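Lantibiotic dehydratase (Microbispora corallina, PDB 5EHK) probably uses glutamyl-tRNA to activate serine and threonine residues of the NAI-107 precursor peptide for dehydration, as related class I lantibiotic dehydratases do. Local coordinates at residues A[132-137]-A[743-748]; A[91-96]-A[143-148]; A[692-697]-A[751-756]. All coordinates share one frame; numbering follows the deposited sequence.

Overall arrangement
Helix 119-138 sits at the middle of this set: one side meets helix 743-755 in contact 1, and its residues also touch segment 143-148 of contact 2. The centres of contacts 1 and 2 lie 15 Å apart, and the two are joined by the rings of Y132 and F146, whose planes are about 25° apart, and by R135 packing on F143. Contact 3 takes up the later residues of helix 743-755, its centre 16 Å from that of contact 1; R131 of helix 119-138 forms salt bridges with D751 and E752. Contacts 2 and 3 stay separate, with centres 27 Å apart and nearest atoms about 12 Å apart.

Contact 1 of 3, residues A[132-137]-A[743-748]; sequences YDIRMR and AWHRVL
I134 on helix 119-138 and H745 on helix 743-755 mark the nearest approach of the two backbones, and with 9.3 Å between the CA of I134 and the CA of H745 the helices meet only through their side chains. I134 CD1 is the atom both partners meet. Its CG1 stands beside its own backbone N (chi1 -65°) and CD1 then runs on in extended fashion (chi2 -174°), which delivers this single methyl to both partners across the gap. One partner is the imidazole of H745: I134 CD1 lies over a face of the ring, displaced toward the rim at NE2, with 3.9 Å from CD1 to the ring centroid, and makes a CH-pi contact. The other is L748, one turn further along, whose CD2 meets I134 CD1 nearly tip to tip at 3.6 Å. The polar work of the imidazole is done away from the isoleucine, where ND1 accepts a hydrogen bond from the backbone N of D739 and so ties the ring to the end of strand 735-739. L736 and L738 of that strand also pack on I134, while L748 rests on L127 and R131 of helix 119-138. Between the two segments, then, cohesion comes from dispersion and a CH-pi contact rather than polar bonding, while the bond from D739 is consistent with the ring's orientation being fixed from strand 735-739.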
ATOM      1  N   TYR A 132       0.190  43.442   4.736  1.00 34.15           N
ATOM      2  CA  TYR A 132       1.543  43.998   4.726  1.00 34.13           C
ATOM      3  C   TYR A 132       1.880  44.837   5.978  1.00 36.85           C
ATOM      4  O   TYR A 132       3.036  44.897   6.400  1.00 37.60           O
ATOM      5  CB  TYR A 132       1.767  44.823   3.453  1.00 33.52           C
ATOM      6  CG  TYR A 132       1.934  43.995   2.183  1.00 36.84           C
ATOM      7  CD1 TYR A 132       2.824  42.927   2.130  1.00 35.02           C
ATOM      8  CD2 TYR A 132       1.180  44.272   1.047  1.00 32.91           C
ATOM      9  CE1 TYR A 132       2.971  42.174   0.981  1.00 33.90           C
ATOM     10  CE2 TYR A 132       1.318  43.531  -0.101  1.00 36.49           C
ATOM     11  CZ  TYR A 132       2.216  42.483  -0.131  1.00 40.25           C
ATOM     12  OH  TYR A 132       2.345  41.743  -1.279  1.00 40.23           O
ATOM     13  N   ASP A 133       0.877  45.487   6.562  1.00 34.60           N
ATOM     14  CA  ASP A 133       1.083  46.306   7.750  1.00 33.65           C
ATOM     15  C   ASP A 133       1.386  45.362   8.910  1.00 34.98           C
ATOM     16  O   ASP A 133       2.473  45.402   9.489  1.00 34.28           O
ATOM     17  CB  ASP A 133      -0.192  47.122   8.039  1.00 40.84           C
ATOM     18  CG  ASP A 133       0.003  48.221   9.103  1.00 46.56           C
ATOM     19  OD1 ASP A 133       0.814  48.061  10.047  1.00 51.50           O
ATOM     20  OD2 ASP A 133      -0.691  49.258   8.992  1.00 42.35           O
ATOM     21  N   ILE A 134       0.428  44.484   9.198  1.00 34.28           N
ATOM     22  CA  ILE A 134       0.561  43.456  10.214  1.00 27.37           C
ATOM     23  C   ILE A 134       1.889  42.733  10.093  1.00 34.54           C
ATOM     24  O   ILE A 134       2.557  42.485  11.102  1.00 35.05           O
ATOM     25  CB  ILE A 134      -0.567  42.424  10.080  1.00 28.00           C
ATOM     26  CG1 ILE A 134      -1.903  43.102  10.364  1.00 29.93           C
ATOM     27  CG2 ILE A 134      -0.359  41.255  11.034  1.00 24.10           C
ATOM     28  CD1 ILE A 134      -3.062  42.171  10.405  1.00 32.77           C
ATOM     29  N   ARG A 135       2.279  42.411   8.860  1.00 31.94           N
ATOM     30  CA  ARG A 135       3.529  41.704   8.645  1.00 29.78           C
ATOM     31  C   ARG A 135       4.691  42.517   9.145  1.00 29.78           C
ATOM     32  O   ARG A 135       5.535  42.003   9.874  1.00 30.88           O
ATOM     33  CB  ARG A 135       3.779  41.396   7.178  1.00 37.05           C
ATOM     34  CG  ARG A 135       4.824  40.319   7.008  1.00 32.77           C
ATOM     35  CD  ARG A 135       5.555  40.389   5.689  1.00 32.23           C
ATOM     36  NE  ARG A 135       6.237  39.122   5.464  1.00 41.06           N
ATOM     37  CZ  ARG A 135       5.735  38.117   4.755  1.00 37.22           C
ATOM     38  NH1 ARG A 135       4.558  38.247   4.144  1.00 35.68           N
ATOM     39  NH2 ARG A 135       6.430  36.996   4.633  1.00 33.77           N
ATOM     40  N   MET A 136       4.720  43.783   8.742  1.00 28.31           N
ATOM     41  CA  MET A 136       5.848  44.673   9.016  1.00 31.81           C
ATOM     42  C   MET A 136       6.069  44.866  10.505  1.00 33.83           C
ATOM     43  O   MET A 136       7.176  45.197  10.962  1.00 28.94           O
ATOM     44  CB  MET A 136       5.631  46.032   8.365  1.00 30.89           C
ATOM     45  CG  MET A 136       6.880  46.869   8.334  1.00 29.45           C
ATOM     46  SD  MET A 136       6.771  48.283   7.226  1.00 38.67           S
ATOM     47  CE  MET A 136       8.507  48.484   6.812  1.00 38.67           C
ATOM     48  N   ARG A 137       5.012  44.619  11.264  1.00 29.67           N
ATOM     49  CA  ARG A 137       5.051  44.890  12.676  1.00 28.86           C
ATOM     50  C   ARG A 137       5.049  43.613  13.529  1.00 30.64           C
ATOM     51  O   ARG A 137       5.297  43.655  14.731  1.00 32.18           O
ATOM     52  CB  ARG A 137       3.964  45.925  13.028  1.00 31.88           C
ATOM     53  CG  ARG A 137       4.280  47.319  12.381  1.00 38.71           C
ATOM     54  CD  ARG A 137       3.111  48.320  12.306  1.00 45.86           C
ATOM     55  NE  ARG A 137       2.563  48.614  13.638  1.00 68.38           N
ATOM     56  CZ  ARG A 137       2.993  49.561  14.482  1.00 52.23           C
ATOM     57  NH1 ARG A 137       4.006  50.371  14.168  1.00 38.31           N
ATOM     58  NH2 ARG A 137       2.393  49.686  15.660  1.00 44.37           N
ATOM     59  N   ALA A 743     -11.734  45.080  14.615  1.00 50.16           N
ATOM     60  CA  ALA A 743     -12.760  44.828  13.602  1.00 57.42           C
ATOM     61  C   ALA A 743     -12.150  44.526  12.233  1.00 49.19           C
ATOM     62  O   ALA A 743     -12.653  43.670  11.507  1.00 45.52           O
ATOM     63  CB  ALA A 743     -13.743  46.015  13.510  1.00 51.68           C
ATOM     64  N   TRP A 744     -11.066  45.218  11.887  1.00 48.93           N
ATOM     65  CA  TRP A 744     -10.323  44.905  10.665  1.00 51.48           C
ATOM     66  C   TRP A 744      -9.687  43.502  10.684  1.00 51.34           C
ATOM     67  O   TRP A 744      -9.768  42.769   9.695  1.00 51.67           O
ATOM     68  CB  TRP A 744      -9.216  45.923  10.386  1.00 50.16           C
ATOM     69  CG  TRP A 744      -9.607  47.190   9.692  1.00 57.64           C
ATOM     70  CD1 TRP A 744      -9.407  48.462  10.141  1.00 58.81           C
ATOM     71  CD2 TRP A 744     -10.237  47.311   8.410  1.00 61.84           C
ATOM     72  NE1 TRP A 744      -9.861  49.368   9.214  1.00 57.76           N
ATOM     73  CE2 TRP A 744     -10.387  48.689   8.148  1.00 60.24           C
ATOM     74  CE3 TRP A 744     -10.685  46.390   7.457  1.00 52.00           C
ATOM     75  CZ2 TRP A 744     -10.969  49.169   6.978  1.00 63.09           C
ATOM     76  CZ3 TRP A 744     -11.262  46.867   6.300  1.00 60.99           C
ATOM     77  CH2 TRP A 744     -11.400  48.247   6.068  1.00 65.58           C
ATOM     78  N   HIS A 745      -9.044  43.143  11.794  1.00 42.04           N
ATOM     79  CA  HIS A 745      -8.461  41.812  11.932  1.00 43.19           C
ATOM     80  C   HIS A 745      -9.551  40.732  11.864  1.00 51.71           C
ATOM     81  O   HIS A 745      -9.307  39.625  11.371  1.00 53.98           O
ATOM     82  CB  HIS A 745      -7.635  41.673  13.213  1.00 34.68           C
ATOM     83  CG  HIS A 745      -6.400  42.523  13.233  1.00 39.87           C
ATOM     84  ND1 HIS A 745      -5.379  42.332  14.141  1.00 40.27           N
ATOM     85  CD2 HIS A 745      -6.041  43.597  12.486  1.00 41.69           C
ATOM     86  CE1 HIS A 745      -4.432  43.230  13.934  1.00 37.00           C
ATOM     87  NE2 HIS A 745      -4.809  44.013  12.937  1.00 33.43           N
ATOM     88  N   ARG A 746     -10.747  41.047  12.356  1.00 49.40           N
ATOM     89  CA  ARG A 746     -11.844  40.078  12.329  1.00 51.45           C
ATOM     90  C   ARG A 746     -12.363  39.779  10.915  1.00 47.39           C
ATOM     91  O   ARG A 746     -12.918  38.709  10.669  1.00 47.03           O
ATOM     92  CB  ARG A 746     -12.994  40.524  13.236  1.00 52.14           C
ATOM     93  CG  ARG A 746     -12.894  40.006  14.659  1.00 56.04           C
ATOM     94  CD  ARG A 746     -14.079  40.465  15.475  1.00 57.63           C
ATOM     95  NE  ARG A 746     -14.145  41.921  15.510  1.00 59.81           N
ATOM     96  CZ  ARG A 746     -15.136  42.610  16.066  1.00 67.44           C
ATOM     97  NH1 ARG A 746     -16.156  41.967  16.627  1.00 66.22           N
ATOM     98  NH2 ARG A 746     -15.111  43.940  16.055  1.00 62.73           N
ATOM     99  N   VAL A 747     -12.195  40.724   9.993  1.00 47.41           N
ATOM    100  CA  VAL A 747     -12.614  40.489   8.615  1.00 47.90           C
ATOM    101  C   VAL A 747     -11.462  39.902   7.838  1.00 44.97           C
ATOM    102  O   VAL A 747     -11.656  39.195   6.869  1.00 46.30           O
ATOM    103  CB  VAL A 747     -13.121  41.767   7.903  1.00 52.99           C
ATOM    104  CG1 VAL A 747     -13.978  42.614   8.845  1.00 49.62           C
ATOM    105  CG2 VAL A 747     -11.960  42.578   7.337  1.00 54.46           C
ATOM    106  N   LEU A 748     -10.249  40.201   8.278  1.00 48.16           N
ATOM    107  CA  LEU A 748      -9.065  39.650   7.653  1.00 46.02           C
ATOM    108  C   LEU A 748      -9.023  38.142   7.866  1.00 48.16           C
ATOM    109  O   LEU A 748      -8.603  37.389   6.980  1.00 45.34           O
ATOM    110  CB  LEU A 748      -7.809  40.321   8.204  1.00 44.59           C
ATOM    111  CG  LEU A 748      -6.528  39.968   7.446  1.00 49.89           C
ATOM    112  CD1 LEU A 748      -6.529  40.566   6.050  1.00 45.59           C
ATOM    113  CD2 LEU A 748      -5.325  40.446   8.231  1.00 47.93           C
TER

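Contact 2 of 3, residues A[91-96]-A[143-148]; sequences LMEAVE and FGLFAG
A94 is the closely fitted residue, its CB pointing toward segment 143-148 and caught between two side chains. L145 CB lies 3.8 Å from A94 CB, and the ring of F146 offers a face to the same methyl, with A94 CB 3.9 Å from the ring centroid, nearest CZ. That is a CH-pi contact, set off-centre over the ring. Because the helix presents nothing larger than a methyl here, the backbones come within 5.0 Å between the CA of A94 and the CA of L145. L145 and F146 belong to the loop ahead of strand 147-155, one of the long strands of the dehydratase N-terminal region, which follows helix 119-138; the short helix 92-98 packs against this loop. Alongside, the fit is looser and wetter. A water bridges the backbones, donating to A94 O (3.1 Å) and accepting from L145 N (2.7 Å), where no direct bond spans the segments. L145 crosses the E93 side chain obliquely, its CD1 3.8 Å from E93 CG and close to the carboxylate as well. With CG anti to the backbone N (chi1 -169°) and the chain extended beyond it, the E93 carboxylate is carried on to Y337, whose hydroxyl is hydrogen-bonded to OE2.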
ATOM      1  N   LEU A  91       7.044  51.595   5.140  1.00 31.52           N
ATOM      2  CA  LEU A  91       5.899  50.816   4.666  1.00 39.72           C
ATOM      3  C   LEU A  91       5.523  51.102   3.227  1.00 38.47           C
ATOM      4  O   LEU A  91       5.101  50.204   2.511  1.00 43.14           O
ATOM      5  CB  LEU A  91       4.657  51.029   5.538  1.00 41.14           C
ATOM      6  CG  LEU A  91       3.322  50.491   4.984  1.00 33.60           C
ATOM      7  CD1 LEU A  91       3.336  48.982   4.837  1.00 32.84           C
ATOM      8  CD2 LEU A  91       2.156  50.903   5.862  1.00 41.67           C
ATOM      9  N   MET A  92       5.618  52.354   2.802  1.00 46.11           N
ATOM     10  CA  MET A  92       5.290  52.655   1.414  1.00 42.16           C
ATOM     11  C   MET A  92       6.410  52.157   0.540  1.00 34.61           C
ATOM     12  O   MET A  92       6.176  51.778  -0.596  1.00 38.18           O
ATOM     13  CB  MET A  92       5.020  54.144   1.171  1.00 38.71           C
ATOM     14  CG  MET A  92       3.622  54.617   1.561  1.00 39.55           C
ATOM     15  SD  MET A  92       2.215  53.682   0.888  1.00 42.46           S
ATOM     16  CE  MET A  92       1.849  52.541   2.233  1.00 43.02           C
ATOM     17  N   GLU A  93       7.624  52.157   1.085  1.00 38.33           N
ATOM     18  CA  GLU A  93       8.796  51.649   0.368  1.00 40.87           C
ATOM     19  C   GLU A  93       8.743  50.126   0.270  1.00 40.46           C
ATOM     20  O   GLU A  93       9.086  49.534  -0.757  1.00 37.46           O
ATOM     21  CB  GLU A  93      10.091  52.080   1.061  1.00 38.71           C
ATOM     22  CG  GLU A  93      11.341  51.811   0.235  1.00 44.74           C
ATOM     23  CD  GLU A  93      12.629  52.270   0.910  1.00 48.29           C
ATOM     24  OE1 GLU A  93      12.581  53.195   1.739  1.00 44.15           O
ATOM     25  OE2 GLU A  93      13.700  51.704   0.612  1.00 54.66           O
ATOM     26  N   ALA A  94       8.330  49.498   1.362  1.00 42.74           N
ATOM     27  CA  ALA A  94       8.172  48.056   1.394  1.00 43.06           C
ATOM     28  C   ALA A  94       7.116  47.603   0.388  1.00 36.37           C
ATOM     29  O   ALA A  94       7.317  46.620  -0.318  1.00 39.18           O
ATOM     30  CB  ALA A  94       7.812  47.581   2.810  1.00 40.67           C
ATOM     31  N   VAL A  95       6.002  48.324   0.317  1.00 31.55           N
ATOM     32  CA  VAL A  95       4.916  47.936  -0.577  1.00 35.73           C
ATOM     33  C   VAL A  95       5.278  48.203  -2.046  1.00 34.16           C
ATOM     34  O   VAL A  95       4.841  47.483  -2.937  1.00 38.88           O
ATOM     35  CB  VAL A  95       3.547  48.557  -0.160  1.00 34.52           C
ATOM     36  CG1 VAL A  95       2.465  48.230  -1.179  1.00 32.51           C
ATOM     37  CG2 VAL A  95       3.122  48.033   1.193  1.00 29.45           C
ATOM     38  N   GLU A  96       6.095  49.219  -2.292  1.00 33.16           N
ATOM     39  CA  GLU A  96       6.614  49.484  -3.641  1.00 41.30           C
ATOM     40  C   GLU A  96       7.504  48.336  -4.140  1.00 39.40           C
ATOM     41  O   GLU A  96       7.676  48.128  -5.345  1.00 33.70           O
ATOM     42  CB  GLU A  96       7.419  50.795  -3.663  1.00 37.22           C
ATOM     43  CG  GLU A  96       6.803  51.892  -4.527  1.00 39.68           C
ATOM     44  CD  GLU A  96       6.782  53.251  -3.836  1.00 41.39           C
ATOM     45  OE1 GLU A  96       7.756  53.595  -3.124  1.00 33.09           O
ATOM     46  OE2 GLU A  96       5.776  53.973  -4.007  1.00 42.99           O
ATOM     47  N   PHE A 143      11.732  38.877   4.968  1.00 25.51           N
ATOM     48  CA  PHE A 143      11.157  39.082   3.653  1.00 31.69           C
ATOM     49  C   PHE A 143      11.888  40.253   2.959  1.00 38.45           C
ATOM     50  O   PHE A 143      13.104  40.197   2.782  1.00 45.56           O
ATOM     51  CB  PHE A 143       9.631  39.259   3.724  1.00 31.05           C
ATOM     52  CG  PHE A 143       8.956  39.184   2.384  1.00 37.23           C
ATOM     53  CD1 PHE A 143       9.627  38.641   1.280  1.00 39.28           C
ATOM     54  CD2 PHE A 143       7.679  39.678   2.206  1.00 39.48           C
ATOM     55  CE1 PHE A 143       9.033  38.582   0.030  1.00 32.08           C
ATOM     56  CE2 PHE A 143       7.067  39.619   0.948  1.00 41.63           C
ATOM     57  CZ  PHE A 143       7.749  39.071  -0.135  1.00 39.17           C
ATOM     58  N   GLY A 144      11.174  41.291   2.543  1.00 35.70           N
ATOM     59  CA  GLY A 144      11.824  42.358   1.798  1.00 39.82           C
ATOM     60  C   GLY A 144      12.290  43.470   2.715  1.00 42.83           C
ATOM     61  O   GLY A 144      13.369  43.395   3.301  1.00 44.44           O
ATOM     62  N   LEU A 145      11.460  44.498   2.860  1.00 42.84           N
ATOM     63  CA  LEU A 145      11.696  45.532   3.864  1.00 43.68           C
ATOM     64  C   LEU A 145      10.783  45.359   5.074  1.00 45.43           C
ATOM     65  O   LEU A 145      10.672  46.258   5.910  1.00 48.62           O
ATOM     66  CB  LEU A 145      11.500  46.922   3.274  1.00 46.56           C
ATOM     67  CG  LEU A 145      12.596  47.338   2.307  1.00 51.94           C
ATOM     68  CD1 LEU A 145      12.025  48.248   1.234  1.00 49.10           C
ATOM     69  CD2 LEU A 145      13.710  48.014   3.097  1.00 43.32           C
ATOM     70  N   PHE A 146      10.141  44.199   5.172  1.00 42.84           N
ATOM     71  CA  PHE A 146       9.246  43.935   6.281  1.00 33.17           C
ATOM     72  C   PHE A 146      10.002  43.355   7.461  1.00 33.14           C
ATOM     73  O   PHE A 146       9.670  43.624   8.609  1.00 35.65           O
ATOM     74  CB  PHE A 146       8.147  42.973   5.842  1.00 33.70           C
ATOM     75  CG  PHE A 146       7.240  43.546   4.801  1.00 32.89           C
ATOM     76  CD1 PHE A 146       6.094  44.235   5.167  1.00 34.00           C
ATOM     77  CD2 PHE A 146       7.536  43.406   3.459  1.00 33.90           C
ATOM     78  CE1 PHE A 146       5.257  44.771   4.214  1.00 31.98           C
ATOM     79  CE2 PHE A 146       6.704  43.941   2.498  1.00 36.63           C
ATOM     80  CZ  PHE A 146       5.565  44.633   2.877  1.00 33.82           C
ATOM     81  N   ALA A 147      11.028  42.562   7.183  1.00 34.86           N
ATOM     82  CA  ALA A 147      11.741  41.884   8.257  1.00 25.25           C
ATOM     83  C   ALA A 147      13.137  41.477   7.827  1.00 26.07           C
ATOM     84  O   ALA A 147      13.437  41.433   6.632  1.00 25.58           O
ATOM     85  CB  ALA A 147      10.960  40.675   8.721  1.00 25.14           C
ATOM     86  N   GLY A 148      13.990  41.184   8.807  1.00 21.40           N
ATOM     87  CA  GLY A 148      15.376  40.906   8.520  1.00 20.81           C
ATOM     88  C   GLY A 148      16.104  40.235   9.654  1.00 24.59           C
ATOM     89  O   GLY A 148      15.467  39.777  10.602  1.00 24.12           O
TER
HETATM   90  O   HOH W   1       9.427  44.828   1.160  1.00 35.30           O

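Contact 3 of 3, residues A[692-697]-A[751-756]; sequences WRMDQL and DELRRT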
ATOM      1  N   TRP A 692      -5.925  25.524  17.818  1.00 24.77           N
ATOM      2  CA  TRP A 692      -7.376  25.522  17.576  1.00 26.71           C
ATOM      3  C   TRP A 692      -7.721  25.296  16.105  1.00 24.31           C
ATOM      4  O   TRP A 692      -7.315  26.081  15.248  1.00 22.50           O
ATOM      5  CB  TRP A 692      -8.006  26.855  18.019  1.00 28.60           C
ATOM      6  CG  TRP A 692      -8.126  27.010  19.493  1.00 28.74           C
ATOM      7  CD1 TRP A 692      -9.160  26.601  20.268  1.00 29.20           C
ATOM      8  CD2 TRP A 692      -7.176  27.622  20.374  1.00 30.14           C
ATOM      9  NE1 TRP A 692      -8.917  26.906  21.582  1.00 34.86           N
ATOM     10  CE2 TRP A 692      -7.702  27.534  21.674  1.00 34.45           C
ATOM     11  CE3 TRP A 692      -5.933  28.227  20.190  1.00 26.82           C
ATOM     12  CZ2 TRP A 692      -7.031  28.032  22.787  1.00 29.86           C
ATOM     13  CZ3 TRP A 692      -5.268  28.710  21.286  1.00 32.02           C
ATOM     14  CH2 TRP A 692      -5.819  28.611  22.575  1.00 32.40           C
ATOM     15  N   ARG A 693      -8.479  24.249  15.795  1.00 23.16           N
ATOM     16  CA  ARG A 693      -8.938  24.091  14.415  1.00 25.57           C
ATOM     17  C   ARG A 693     -10.034  25.100  14.174  1.00 26.37           C
ATOM     18  O   ARG A 693     -10.626  25.587  15.121  1.00 31.42           O
ATOM     19  CB  ARG A 693      -9.465  22.694  14.128  1.00 29.77           C
ATOM     20  CG  ARG A 693      -8.490  21.560  14.407  1.00 29.31           C
ATOM     21  CD  ARG A 693      -9.043  20.236  13.868  1.00 32.36           C
ATOM     22  NE  ARG A 693      -9.422  20.334  12.463  1.00 29.67           N
ATOM     23  CZ  ARG A 693      -8.897  19.572  11.517  1.00 25.04           C
ATOM     24  NH1 ARG A 693      -8.006  18.645  11.839  1.00 26.23           N
ATOM     25  NH2 ARG A 693      -9.275  19.725  10.264  1.00 25.05           N
ATOM     26  N   MET A 694     -10.285  25.441  12.915  1.00 33.48           N
ATOM     27  CA  MET A 694     -11.328  26.415  12.599  1.00 32.03           C
ATOM     28  C   MET A 694     -12.408  25.904  11.627  1.00 34.84           C
ATOM     29  O   MET A 694     -12.984  26.709  10.893  1.00 38.26           O
ATOM     30  CB  MET A 694     -10.708  27.693  12.032  1.00 27.72           C
ATOM     31  CG  MET A 694      -9.640  28.306  12.900  1.00 31.42           C
ATOM     32  SD  MET A 694      -9.105  29.906  12.255  1.00 32.48           S
ATOM     33  CE  MET A 694      -9.105  29.511  10.533  1.00 38.93           C
ATOM     34  N   ASP A 695     -12.669  24.591  11.619  1.00 34.14           N
ATOM     35  CA  ASP A 695     -13.661  23.970  10.720  1.00 38.61           C
ATOM     36  C   ASP A 695     -15.063  24.617  10.841  1.00 43.29           C
ATOM     37  O   ASP A 695     -15.678  25.028   9.850  1.00 40.82           O
ATOM     38  CB  ASP A 695     -13.798  22.476  11.018  1.00 39.98           C
ATOM     39  CG  ASP A 695     -12.459  21.762  11.122  1.00 40.11           C
ATOM     40  OD1 ASP A 695     -11.791  21.891  12.170  1.00 36.74           O
ATOM     41  OD2 ASP A 695     -12.077  21.056  10.169  1.00 41.51           O
ATOM     42  N   GLN A 696     -15.544  24.726  12.075  1.00 42.52           N
ATOM     43  CA  GLN A 696     -16.859  25.295  12.363  1.00 43.89           C
ATOM     44  C   GLN A 696     -17.046  26.677  11.751  1.00 47.42           C
ATOM     45  O   GLN A 696     -18.171  27.126  11.546  1.00 45.29           O
ATOM     46  CB  GLN A 696     -17.042  25.440  13.871  1.00 41.24           C
ATOM     47  CG  GLN A 696     -17.147  24.147  14.646  1.00 47.96           C
ATOM     48  CD  GLN A 696     -17.186  24.409  16.134  1.00 48.99           C
ATOM     49  OE1 GLN A 696     -16.724  25.463  16.602  1.00 37.99           O
ATOM     50  NE2 GLN A 696     -17.732  23.461  16.893  1.00 45.26           N
ATOM     51  N   LEU A 697     -15.943  27.373  11.513  1.00 44.81           N
ATOM     52  CA  LEU A 697     -16.018  28.737  11.027  1.00 46.77           C
ATOM     53  C   LEU A 697     -16.062  28.818   9.499  1.00 48.33           C
ATOM     54  O   LEU A 697     -16.194  29.910   8.938  1.00 49.05           O
ATOM     55  CB  LEU A 697     -14.838  29.547  11.570  1.00 46.45           C
ATOM     56  CG  LEU A 697     -14.819  29.887  13.058  1.00 38.21           C
ATOM     57  CD1 LEU A 697     -13.442  30.361  13.449  1.00 34.64           C
ATOM     58  CD2 LEU A 697     -15.831  30.958  13.348  1.00 43.91           C
ATOM     59  N   ASP A 751     -11.535  36.495   5.379  1.00 48.75           N
ATOM     60  CA  ASP A 751     -11.006  36.411   4.027  1.00 48.14           C
ATOM     61  C   ASP A 751      -9.932  35.338   3.959  1.00 51.20           C
ATOM     62  O   ASP A 751      -9.867  34.562   3.003  1.00 51.62           O
ATOM     63  CB  ASP A 751     -10.406  37.753   3.617  1.00 49.86           C
ATOM     64  CG  ASP A 751     -10.108  37.834   2.131  1.00 58.10           C
ATOM     65  OD1 ASP A 751     -10.828  37.191   1.333  1.00 65.54           O
ATOM     66  OD2 ASP A 751      -9.142  38.533   1.759  1.00 59.11           O
ATOM     67  N   GLU A 752      -9.090  35.301   4.986  1.00 52.26           N
ATOM     68  CA  GLU A 752      -7.998  34.338   5.036  1.00 52.94           C
ATOM     69  C   GLU A 752      -8.511  32.904   5.151  1.00 51.88           C
ATOM     70  O   GLU A 752      -7.876  31.976   4.650  1.00 48.77           O
ATOM     71  CB  GLU A 752      -7.027  34.669   6.175  1.00 44.76           C
ATOM     72  CG  GLU A 752      -5.769  33.817   6.187  1.00 43.50           C
ATOM     73  CD  GLU A 752      -4.831  34.104   5.016  1.00 54.61           C
ATOM     74  OE1 GLU A 752      -4.677  35.281   4.618  1.00 50.46           O
ATOM     75  OE2 GLU A 752      -4.246  33.138   4.484  1.00 59.39           O
ATOM     76  N   LEU A 753      -9.641  32.724   5.836  1.00 50.46           N
ATOM     77  CA  LEU A 753     -10.223  31.393   5.995  1.00 49.19           C
ATOM     78  C   LEU A 753     -10.936  30.901   4.734  1.00 49.37           C
ATOM     79  O   LEU A 753     -10.831  29.729   4.375  1.00 48.33           O
ATOM     80  CB  LEU A 753     -11.151  31.332   7.208  1.00 45.98           C
ATOM     81  CG  LEU A 753     -11.719  29.943   7.522  1.00 46.72           C
ATOM     82  CD1 LEU A 753     -10.640  28.879   7.447  1.00 43.49           C
ATOM     83  CD2 LEU A 753     -12.375  29.929   8.892  1.00 46.41           C
ATOM     84  N   ARG A 754     -11.649  31.795   4.061  1.00 51.25           N
ATOM     85  CA  ARG A 754     -12.279  31.450   2.794  1.00 53.60           C
ATOM     86  C   ARG A 754     -11.180  31.020   1.842  1.00 53.87           C
ATOM     87  O   ARG A 754     -11.329  30.071   1.070  1.00 55.45           O
ATOM     88  CB  ARG A 754     -13.021  32.658   2.211  1.00 59.35           C
ATOM     89  CG  ARG A 754     -14.159  33.202   3.080  1.00 66.40           C
ATOM     90  CD  ARG A 754     -14.730  34.508   2.523  1.00 68.02           C
ATOM     91  NE  ARG A 754     -15.305  34.331   1.191  1.00 85.03           N
ATOM     92  CZ  ARG A 754     -15.815  35.314   0.452  1.00 83.85           C
ATOM     93  NH1 ARG A 754     -15.825  36.559   0.910  1.00 75.68           N
ATOM     94  NH2 ARG A 754     -16.313  35.049  -0.749  1.00 86.61           N
ATOM     95  N   ARG A 755     -10.060  31.723   1.935  1.00 54.74           N
ATOM     96  CA  ARG A 755      -8.912  31.515   1.067  1.00 52.71           C
ATOM     97  C   ARG A 755      -8.066  30.292   1.450  1.00 52.72           C
ATOM     98  O   ARG A 755      -7.637  29.542   0.583  1.00 59.11           O
ATOM     99  CB  ARG A 755      -8.065  32.788   1.036  1.00 53.83           C
ATOM    100  CG  ARG A 755      -6.740  32.639   0.346  1.00 58.83           C
ATOM    101  CD  ARG A 755      -5.922  33.914   0.427  1.00 62.42           C
ATOM    102  NE  ARG A 755      -4.605  33.709  -0.158  1.00 66.98           N
ATOM    103  CZ  ARG A 755      -3.546  33.300   0.524  1.00 72.61           C
ATOM    104  NH1 ARG A 755      -3.643  33.081   1.825  1.00 63.67           N
ATOM    105  NH2 ARG A 755      -2.384  33.127  -0.093  1.00 92.08           N
ATOM    106  N   THR A 756      -7.824  30.091   2.742  1.00 50.68           N
ATOM    107  CA  THR A 756      -6.997  28.969   3.189  1.00 52.21           C
ATOM    108  C   THR A 756      -7.729  28.121   4.227  1.00 55.86           C
ATOM    109  O   THR A 756      -7.531  28.310   5.426  1.00 54.74           O
ATOM    110  CB  THR A 756      -5.683  29.473   3.833  1.00 54.77           C
ATOM    111  OG1 THR A 756      -5.216  30.638   3.142  1.00 61.82           O
ATOM    112  CG2 THR A 756      -4.611  28.399   3.792  1.00 54.98           C
TER
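Where the chain leaves strand 685-693 and winds into the short 3-10 segment 695-697, M694 and L697 pack against L753 of helix 743-755, which connects strand 735-739 to strand 760-763. The strand that follows the helix pairs antiparallel with strand 685-693, so the last turn of the helix packs at the end of the strand beside which the chain then continues. L753 is the shared element. Its CG is anti to the backbone N (chi1 -175°), which spreads the two methyls toward the turn, and each meets a different part of it. M694 comes in alongside, its chain running opposite to that of L753 and bending at its last torsion, so that CE lies 3.5 Å from L753 CD1 and also reaches L753 CD2. The 3-10 turn, held by L697 N bonding to M694 O at 3.1 Å, brings L697 back to the same leucine: L697 CB lies 3.7 Å from L753 CD2. W710 and W717 of helix 707-721 cover L697. Polar groups flank this apolar patch without joining it. R693 grips D695 side-on, NE to OD1 at 2.8 Å and NH2 to OD2, each oxygen using its syn lone pair; R693 and D695 also pack on A460 of the second subunit. On the helix, E752 points its carboxylate away from M694 and L697, and there OE1 makes a salt bridge with R131. Just past the helix end, T756 is the first residue to leave helical geometry, and its hydroxyl turns back to E752. E752 OE2 receives T756 OG1 from above the carboxylate plane at 3.0 Å, while R755 NH1 meets the same E752 OE2 at 2.7 Å.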